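Rho guanine nucleotide exchange factor TIAM2 (Mus musculus, PDB 3A8P) stimulates GDP-GTP exchange on RHO-like GTPases, specifically activating RAC1, with this chain forming its PHCCEx domain, a protein- and membrane-binding module. Local coordinates at residues Val10-Gly15 / Val116-Ser121; Leu22-Leu25 / Leu31-Val34; Phe73-Ile78 / Ala124-Lys129. One frame throughout, in Å; residues are numbered along the deposited sequence.

Contact 1 of 3, residues Val10-Gly15 / Val116-Ser121; sequences VVRKAG and VTAIHS
R12 is the first residue of V10-G15 to reach helix 116-121, and it does so with the aliphatic part of its chain. With CG anti to the backbone N (chi1 174°) and the next bond also extended, R12 CD is delivered to 3.2 Å from A118 O and 3.9 Å from A118 CB. This is a methylene resting on a carbonyl oxygen and a methyl, for NE of R12 remains 3.8 Å from A118 O, beyond hydrogen-bonding range. The chain then bends at chi3 (-69°), and the guanidinium comes to lie beside the following helical turn. There S121 covers one of its faces: S121 CB is 3.7 Å from R12 NH1, and S121 C sits over the centre of the group. S121 meets the arginine through carbon, while its hydroxyl is engaged within the helix. S121 OG donates to T117 O at 2.8 Å, while S121 N reaches the same T117 O at 2.9 Å from the opposite face of the carbonyl.

K13, the next residue, lies just past the corner that the chain turns at R12. K13 CD lies 3.9 Å from A118 CB, a methyl therefore touched by the shafts of both basic residues. Beyond CD the chain leads NZ away from A118, to a salt bridge with D111 and a cation-pi contact with W115, both earlier in helix 109-130. L46 of strand 40-47 touches R12 and A118 as well. The segments bury 179 Å² in total, most of it on R12 and A118. Helix 109-130 is the C-terminal helix of the PH domain, which in this fold caps one end of the curled sheet; here the start of the first strand meets it.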
# COMPACT_ATOMS: atom_id res chain seq x y z
N VAL A 10 22.95 8.06 2.56
CA VAL A 10 22.70 9.53 2.61
C VAL A 10 21.21 9.83 2.86
O VAL A 10 20.35 8.97 2.67
CB VAL A 10 23.14 10.22 1.30
CG1 VAL A 10 23.00 11.73 1.43
CG2 VAL A 10 24.57 9.85 0.97
N VAL A 11 20.93 11.06 3.28
CA VAL A 11 19.57 11.49 3.55
C VAL A 11 18.89 12.09 2.32
O VAL A 11 19.39 13.04 1.72
CB VAL A 11 19.54 12.54 4.68
CG1 VAL A 11 18.18 13.20 4.75
CG2 VAL A 11 19.87 11.86 6.01
N ARG A 12 17.75 11.53 1.96
CA ARG A 12 16.98 11.99 0.82
C ARG A 12 16.09 13.16 1.24
O ARG A 12 15.85 14.08 0.46
CB ARG A 12 16.11 10.84 0.29
CG ARG A 12 15.14 11.23 -0.82
CD ARG A 12 14.29 10.04 -1.25
NE ARG A 12 15.06 9.02 -1.95
CZ ARG A 12 15.41 9.10 -3.23
NH1 ARG A 12 15.06 10.15 -3.95
NH2 ARG A 12 16.11 8.12 -3.80
N LYS A 13 15.61 13.11 2.47
CA LYS A 13 14.74 14.16 2.99
C LYS A 13 14.70 14.08 4.50
O LYS A 13 14.91 13.01 5.08
CB LYS A 13 13.33 14.01 2.43
CG LYS A 13 12.48 15.25 2.65
CD LYS A 13 11.08 15.08 2.10
CE LYS A 13 10.37 16.42 2.04
NZ LYS A 13 10.38 17.12 3.35
N ALA A 14 14.41 15.21 5.14
CA ALA A 14 14.35 15.28 6.59
C ALA A 14 13.42 16.42 7.01
O ALA A 14 13.33 17.44 6.32
CB ALA A 14 15.75 15.50 7.16
N GLY A 15 12.72 16.26 8.13
CA GLY A 15 11.83 17.32 8.57
C GLY A 15 10.91 16.87 9.68
O GLY A 15 10.76 15.68 9.93
N VAL A 116 5.78 12.52 0.03
CA VAL A 116 5.22 11.46 -0.78
C VAL A 116 6.16 11.16 -1.94
O VAL A 116 6.46 10.00 -2.22
CB VAL A 116 3.82 11.86 -1.34
CG1 VAL A 116 3.39 10.88 -2.44
CG2 VAL A 116 2.81 11.86 -0.22
N THR A 117 6.63 12.21 -2.61
CA THR A 117 7.54 12.04 -3.74
C THR A 117 8.83 11.35 -3.29
O THR A 117 9.32 10.42 -3.95
CB THR A 117 7.89 13.42 -4.37
OG1 THR A 117 6.70 14.02 -4.90
CG2 THR A 117 8.93 13.26 -5.49
N ALA A 118 9.37 11.80 -2.17
CA ALA A 118 10.61 11.25 -1.62
C ALA A 118 10.48 9.75 -1.29
O ALA A 118 11.31 8.95 -1.71
CB ALA A 118 11.03 12.04 -0.35
N ILE A 119 9.45 9.38 -0.55
CA ILE A 119 9.26 7.99 -0.17
C ILE A 119 9.03 7.09 -1.38
O ILE A 119 9.63 6.02 -1.49
CB ILE A 119 8.08 7.86 0.83
CG1 ILE A 119 8.48 8.54 2.14
CG2 ILE A 119 7.74 6.38 1.06
CD1 ILE A 119 7.34 8.74 3.12
N HIS A 120 8.19 7.53 -2.31
CA HIS A 120 7.93 6.74 -3.50
C HIS A 120 9.18 6.61 -4.35
O HIS A 120 9.43 5.55 -4.93
CB HIS A 120 6.79 7.35 -4.32
CG HIS A 120 5.44 7.04 -3.77
ND1 HIS A 120 4.29 7.68 -4.19
CD2 HIS A 120 5.04 6.13 -2.84
CE1 HIS A 120 3.25 7.19 -3.54
NE2 HIS A 120 3.68 6.25 -2.71
N SER A 121 9.98 7.68 -4.43
CA SER A 121 11.21 7.64 -5.22
C SER A 121 12.23 6.67 -4.64
O SER A 121 12.89 5.95 -5.37
CB SER A 121 11.83 9.03 -5.34
OG SER A 121 10.98 9.89 -6.08

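Contact 2 of 3, residues Leu22-Leu25 / Leu31-Val34; sequences LVTL and LELV
Around the first side-chain bond, V23 holds CG1 anti to the backbone N (chi1 177°) and CG2 beside it, and these two methyls address different neighbours. V23 CG1 meets L31 CB at 4.1 Å, whereas V23 CG2 meets L33 CD2 at 4.0 Å. L31 has CG anti to its carbonyl carbon (chi1 -60°), and its CD2 reaches L25 CD1 at 3.9 Å. These apolar side chains share one face of an antiparallel beta hairpin made by strands 11-26 and 30-33, in which V23-L33 and L25-L31 are non-hydrogen-bonded pairs. L231, A241 and L242 from the later helices pack on L31, and L231 also touches L33. T24 and E32 form the hydrogen-bonded pair between them: T24 N donates to E32 O and E32 N to T24 O, each at 3.0 Å. Their side chains lie alongside one another on the other face, T24 CG2 being 3.9 Å from E32 CG, while T24 OG1 bonds to D100. L22 and V23 both face V101, making a classic beta bulge on the opposite edge of the strand. At the bulge, V34 N donates to L22 O at 3.0 Å, approaching from 51° above the carbonyl plane.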
# COMPACT_ATOMS: atom_id res chain seq x y z
N LEU A 22 -1.74 3.48 12.87
CA LEU A 22 -3.17 3.28 12.70
C LEU A 22 -3.65 1.83 12.64
O LEU A 22 -4.62 1.47 13.30
CB LEU A 22 -3.63 4.01 11.42
CG LEU A 22 -5.12 3.98 11.09
CD1 LEU A 22 -5.90 4.64 12.22
CD2 LEU A 22 -5.37 4.71 9.78
N VAL A 23 -2.98 1.02 11.84
CA VAL A 23 -3.36 -0.38 11.69
C VAL A 23 -2.14 -1.28 11.79
O VAL A 23 -1.04 -0.90 11.37
CB VAL A 23 -4.03 -0.63 10.31
CG1 VAL A 23 -4.36 -2.11 10.15
CG2 VAL A 23 -5.30 0.21 10.18
N THR A 24 -2.33 -2.47 12.35
CA THR A 24 -1.25 -3.43 12.48
C THR A 24 -1.77 -4.85 12.25
O THR A 24 -2.95 -5.13 12.44
CB THR A 24 -0.58 -3.36 13.87
OG1 THR A 24 0.55 -4.23 13.88
CG2 THR A 24 -1.55 -3.79 14.97
N LEU A 25 -0.87 -5.74 11.84
CA LEU A 25 -1.22 -7.13 11.57
C LEU A 25 -0.94 -7.99 12.80
O LEU A 25 0.22 -8.22 13.15
CB LEU A 25 -0.39 -7.63 10.38
CG LEU A 25 -0.66 -9.02 9.83
CD1 LEU A 25 -2.09 -9.11 9.30
CD2 LEU A 25 0.33 -9.32 8.72
N LEU A 31 -6.00 -7.96 10.55
CA LEU A 31 -5.74 -6.55 10.78
C LEU A 31 -6.54 -6.03 11.96
O LEU A 31 -7.64 -6.49 12.22
CB LEU A 31 -6.11 -5.74 9.54
CG LEU A 31 -5.40 -6.04 8.22
CD1 LEU A 31 -5.98 -5.16 7.12
CD2 LEU A 31 -3.90 -5.80 8.38
N GLU A 32 -5.97 -5.07 12.68
CA GLU A 32 -6.67 -4.47 13.81
C GLU A 32 -6.17 -3.05 14.04
O GLU A 32 -5.01 -2.74 13.76
CB GLU A 32 -6.48 -5.30 15.08
CG GLU A 32 -5.17 -5.04 15.81
CD GLU A 32 -5.15 -5.66 17.20
OE1 GLU A 32 -4.12 -5.52 17.90
OE2 GLU A 32 -6.17 -6.28 17.60
N LEU A 33 -7.04 -2.19 14.54
CA LEU A 33 -6.65 -0.82 14.82
C LEU A 33 -5.69 -0.83 16.00
O LEU A 33 -5.91 -1.54 16.97
CB LEU A 33 -7.87 0.03 15.17
CG LEU A 33 -8.84 0.31 14.03
CD1 LEU A 33 -10.03 1.10 14.55
CD2 LEU A 33 -8.12 1.09 12.94
N VAL A 34 -4.61 -0.06 15.90
CA VAL A 34 -3.63 0.01 16.98
C VAL A 34 -4.32 0.66 18.17
O VAL A 34 -5.02 1.66 18.03
CB VAL A 34 -2.41 0.84 16.58
CG1 VAL A 34 -1.43 0.92 17.74
CG2 VAL A 34 -1.73 0.22 15.36

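Contact 3 of 3, residues Phe73-Ile78 / Ala124-Lys129; sequences FAEDSI and ASLFAK
A74 O, held by S77 OG at 2.6 Å and more weakly by S77 N at 3.0 Å, closes the turn whose two middle residues, E75 and D76, meet L126 and F127 on helix 124-129. The geometry is that of a type II beta turn, lying between strands 70-73 and 78-81 of the PH domain. D76 occupies the third position with a positive phi of 54°, as this turn type requires.

E75 extends its chain across L126 at about a right angle. With CG anti to the backbone N (chi1 166°), the whole length of the side chain runs past one methyl: L126 CD2 lies 3.7 Å from E75 CB, 3.5 Å from E75 CD and 3.5 Å from E75 OE2. The carboxylate thus rests partly on hydrocarbon, and its ion pair with K130, from OE2 to NZ, is long and weak. An alanine here would keep the CB contact but would probably open a gap beside L126 CD2 and leave K130 without this distant charge.

D76 points its carboxylate to a different partner. OD1 forms a salt bridge with R197 of helix 171-206, and S77 O accepts a hydrogen bond from Y201 of the same helix, so the turn also contacts the CC-Ex part, whose predicted coiled coil includes R197. F127 is buried, with L139 and M198 touching its side chain from helices 136-165 and 171-206. Against its ring the carboxylate plane of D76 stands at 81°, and D76 OD1 is 3.9 Å from F127 CD1.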
# COMPACT_ATOMS: atom_id res chain seq x y z
N PHE A 73 10.87 0.71 8.11
CA PHE A 73 11.42 0.20 6.85
C PHE A 73 10.29 0.22 5.84
O PHE A 73 9.40 -0.62 5.86
CB PHE A 73 11.97 -1.21 7.09
CG PHE A 73 13.06 -1.25 8.13
CD1 PHE A 73 14.35 -0.82 7.82
CD2 PHE A 73 12.77 -1.60 9.44
CE1 PHE A 73 15.32 -0.73 8.81
CE2 PHE A 73 13.74 -1.50 10.44
CZ PHE A 73 15.02 -1.07 10.11
N ALA A 74 10.35 1.20 4.95
CA ALA A 74 9.31 1.42 3.95
C ALA A 74 9.43 0.73 2.60
O ALA A 74 8.72 1.12 1.67
CB ALA A 74 9.15 2.92 3.74
N GLU A 75 10.29 -0.27 2.47
CA GLU A 75 10.42 -0.96 1.19
C GLU A 75 9.04 -1.36 0.68
O GLU A 75 8.19 -1.81 1.44
CB GLU A 75 11.30 -2.21 1.33
CG GLU A 75 11.21 -3.16 0.14
CD GLU A 75 12.36 -4.15 0.06
OE1 GLU A 75 12.83 -4.62 1.13
OE2 GLU A 75 12.79 -4.48 -1.07
N ASP A 76 8.82 -1.17 -0.62
CA ASP A 76 7.55 -1.52 -1.27
C ASP A 76 6.30 -0.91 -0.64
O ASP A 76 5.24 -1.54 -0.65
CB ASP A 76 7.39 -3.04 -1.35
CG ASP A 76 8.45 -3.70 -2.22
OD1 ASP A 76 8.66 -3.21 -3.35
OD2 ASP A 76 9.07 -4.69 -1.78
N SER A 77 6.41 0.31 -0.12
CA SER A 77 5.25 0.96 0.49
C SER A 77 4.44 1.77 -0.51
O SER A 77 4.84 1.95 -1.66
CB SER A 77 5.71 1.91 1.61
OG SER A 77 6.28 1.20 2.70
N ILE A 78 3.28 2.22 -0.06
CA ILE A 78 2.39 3.07 -0.85
C ILE A 78 2.09 4.25 0.08
O ILE A 78 1.93 4.07 1.28
CB ILE A 78 1.07 2.35 -1.22
CG1 ILE A 78 1.34 1.21 -2.20
CG2 ILE A 78 0.10 3.36 -1.85
CD1 ILE A 78 0.12 0.36 -2.55
N ALA A 124 10.94 3.16 -5.40
CA ALA A 124 11.09 2.81 -6.81
C ALA A 124 12.56 2.46 -7.04
O ALA A 124 12.89 1.54 -7.78
CB ALA A 124 10.68 3.98 -7.70
N SER A 125 13.42 3.21 -6.37
CA SER A 125 14.85 3.01 -6.48
C SER A 125 15.24 1.61 -6.00
O SER A 125 15.91 0.87 -6.71
CB SER A 125 15.58 4.08 -5.68
OG SER A 125 16.98 3.91 -5.77
N LEU A 126 14.82 1.27 -4.78
CA LEU A 126 15.13 -0.04 -4.21
C LEU A 126 14.55 -1.14 -5.09
O LEU A 126 15.20 -2.16 -5.36
CB LEU A 126 14.56 -0.15 -2.79
CG LEU A 126 14.91 -1.42 -2.01
CD1 LEU A 126 16.42 -1.55 -1.92
CD2 LEU A 126 14.30 -1.37 -0.62
N PHE A 127 13.32 -0.93 -5.55
CA PHE A 127 12.63 -1.88 -6.41
C PHE A 127 13.49 -2.18 -7.65
O PHE A 127 13.71 -3.34 -8.00
CB PHE A 127 11.28 -1.30 -6.84
CG PHE A 127 10.46 -2.23 -7.69
CD1 PHE A 127 9.80 -3.32 -7.13
CD2 PHE A 127 10.34 -2.01 -9.06
CE1 PHE A 127 9.04 -4.18 -7.92
CE2 PHE A 127 9.59 -2.87 -9.86
CZ PHE A 127 8.93 -3.95 -9.29
N ALA A 128 13.95 -1.13 -8.32
CA ALA A 128 14.78 -1.29 -9.51
C ALA A 128 16.09 -1.99 -9.16
O ALA A 128 16.60 -2.81 -9.93
CB ALA A 128 15.07 0.07 -10.14
N LYS A 129 16.64 -1.65 -8.00
CA LYS A 129 17.90 -2.23 -7.55
C LYS A 129 17.74 -3.74 -7.34
O LYS A 129 18.64 -4.52 -7.68
CB LYS A 129 18.34 -1.56 -6.25
CG LYS A 129 19.80 -1.75 -5.90
CD LYS A 129 20.21 -0.89 -4.72
CE LYS A 129 19.59 -1.38 -3.42
NZ LYS A 129 20.06 -2.76 -3.05

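Along the chain, contact 1 opens at the N-terminal strand; contact 2 follows and is completed before contact 3 begins, while contacts 1 and 3 alternate in their segments. Contacts 1 and 3 share helix 109-130. Their centres are 12 Å apart, and they touch where NE2 of H120 packs at 3.8 Å against C of I78. Contact 2 is remote, its centre about 25 Å from that of contact 1 and 22 Å from that of contact 3. Strand 11-26, though broken by a bulge or short loop, links the neighbourhood of helix 109-130 to the hairpin. Around all three contacts the PH part also meets helices of the CC-Ex part, consistent with a single PHCCEx module.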